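Putative aldehyde dehydrogenase AldY (Bacillus subtilis, PDB 4DNG) probably oxidises aldehydes to carboxylates with NAD+ as an aldehyde dehydrogenase, and may help protect cells against stress from ethanol and related compounds. Local coordinates at the interface of chains A and B. Numbering follows the deposited sequence. Chains: chain A/B, Uncharacterized aldehyde dehydrogenase AldY.

The interface of chains A and B. Residues chain A 418, 422, 433-436; chain B 474-477.
Strand 469-476 of chain B runs parallel to strand 432-435 of chain A, with helix 418-425 of chain A packed against one face of the pair. In the aldehyde dehydrogenase family such a C-terminal strand belongs to the oligomerisation arm, which typically extends the sheet of the catalytic domain of its dimer partner; the two-fold symmetric interface of AldY fits that pattern. B:Ser475 bonds to chain A through its backbone N and O. The N of B:Ser475 donates to the carbonyl O of A:Thr433 at 3.0 Å, in the carbonyl plane. The O of B:Ser475 accepts from the N of A:Val435 at 2.7 Å, almost straight at the hydrogen (168°). Beyond them, the N of B:Gln477 reaches the O of A:Val435 only weakly, at 3.5 Å.

Side chains alternate between the two faces. B:Ile476 lies beside A:Val435, both on the face towards the helix, and its branches reach A:Leu418 and A:Glu422. CG2 of B:Ile476 meets CD2 of A:Leu418 loosely, at 4.2 Å, while CD1 is directed at the carboxylate of A:Glu422. With CG anti to the backbone N (chi1 -175°), A:Glu422 extends across B:Ile474 and B:Ile476 at about a right angle to each, and CG of A:Glu422 lies 4.0 Å from CD1 of B:Ile474. On the opposite face, CB of B:Ser475 approaches the imidazole of A:His434 at its edge, in the ring plane, 3.7 Å from ND1.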
# COMPACT_ATOMS: atom_id res chain seq x y z
N LEU A 418 31.36 7.74 -12.58
CA LEU A 418 29.90 7.91 -12.63
C LEU A 418 29.12 6.67 -13.10
O LEU A 418 27.98 6.46 -12.68
CB LEU A 418 29.51 9.14 -13.47
CG LEU A 418 29.94 10.54 -13.00
CD1 LEU A 418 29.42 11.58 -13.98
CD2 LEU A 418 29.49 10.85 -11.58
N GLU A 422 26.57 4.58 -10.43
CA GLU A 422 25.23 4.22 -10.82
C GLU A 422 25.00 2.73 -10.61
O GLU A 422 23.90 2.31 -10.25
CB GLU A 422 24.97 4.60 -12.27
CG GLU A 422 23.54 4.37 -12.73
CD GLU A 422 23.35 4.70 -14.19
OE1 GLU A 422 23.35 5.90 -14.54
OE2 GLU A 422 23.21 3.75 -14.98
N THR A 433 19.13 6.80 -4.31
CA THR A 433 20.57 7.07 -4.14
C THR A 433 21.00 8.27 -4.96
O THR A 433 20.68 8.36 -6.15
CB THR A 433 21.44 5.88 -4.57
OG1 THR A 433 20.93 4.69 -3.97
CG2 THR A 433 22.88 6.11 -4.15
N HIS A 434 21.78 9.15 -4.36
CA HIS A 434 22.41 10.23 -5.07
C HIS A 434 23.84 9.89 -5.29
O HIS A 434 24.48 9.32 -4.41
CB HIS A 434 22.38 11.50 -4.26
CG HIS A 434 21.07 11.79 -3.62
ND1 HIS A 434 20.03 12.27 -4.30
CD2 HIS A 434 20.66 11.67 -2.31
CE1 HIS A 434 19.00 12.43 -3.48
NE2 HIS A 434 19.38 12.07 -2.26
N VAL A 435 24.38 10.25 -6.44
CA VAL A 435 25.81 10.10 -6.64
C VAL A 435 26.44 11.47 -6.58
O VAL A 435 26.12 12.34 -7.35
CB VAL A 435 26.13 9.46 -7.99
CG1 VAL A 435 25.80 8.00 -7.98
CG2 VAL A 435 25.37 10.16 -9.09
N ASN A 436 27.37 11.64 -5.66
CA ASN A 436 28.02 12.92 -5.50
C ASN A 436 27.10 14.11 -5.27
O ASN A 436 27.25 15.12 -5.92
CB ASN A 436 28.92 13.20 -6.69
CG ASN A 436 29.96 12.12 -6.89
OD1 ASN A 436 30.52 11.60 -5.94
ND2 ASN A 436 30.23 11.80 -8.14
N ILE B 474 17.98 7.19 -9.04
CA ILE B 474 19.37 7.57 -8.84
C ILE B 474 19.54 8.97 -9.42
O ILE B 474 19.29 9.18 -10.62
CB ILE B 474 20.36 6.59 -9.53
CG1 ILE B 474 20.15 5.16 -9.05
CG2 ILE B 474 21.80 7.01 -9.28
CD1 ILE B 474 20.69 4.11 -9.99
N SER B 475 19.95 9.91 -8.58
CA SER B 475 20.29 11.28 -9.01
C SER B 475 21.78 11.42 -9.19
O SER B 475 22.54 11.13 -8.27
CB SER B 475 19.83 12.31 -7.98
OG SER B 475 18.76 13.07 -8.49
N ILE B 476 22.19 11.88 -10.36
CA ILE B 476 23.59 11.96 -10.72
C ILE B 476 23.99 13.42 -10.95
O ILE B 476 23.33 14.13 -11.72
CB ILE B 476 23.89 11.07 -11.95
CG1 ILE B 476 23.46 9.63 -11.68
CG2 ILE B 476 25.37 11.11 -12.30
CD1 ILE B 476 23.45 8.73 -12.89
N GLN B 477 25.06 13.87 -10.29
CA GLN B 477 25.51 15.27 -10.36
C GLN B 477 26.73 15.50 -11.29
O GLN B 477 27.48 14.56 -11.59
CB GLN B 477 25.79 15.79 -8.95
CG GLN B 477 26.03 17.30 -8.84
CD GLN B 477 24.90 18.13 -9.44
OE1 GLN B 477 23.72 17.85 -9.20
NE2 GLN B 477 25.26 19.14 -10.23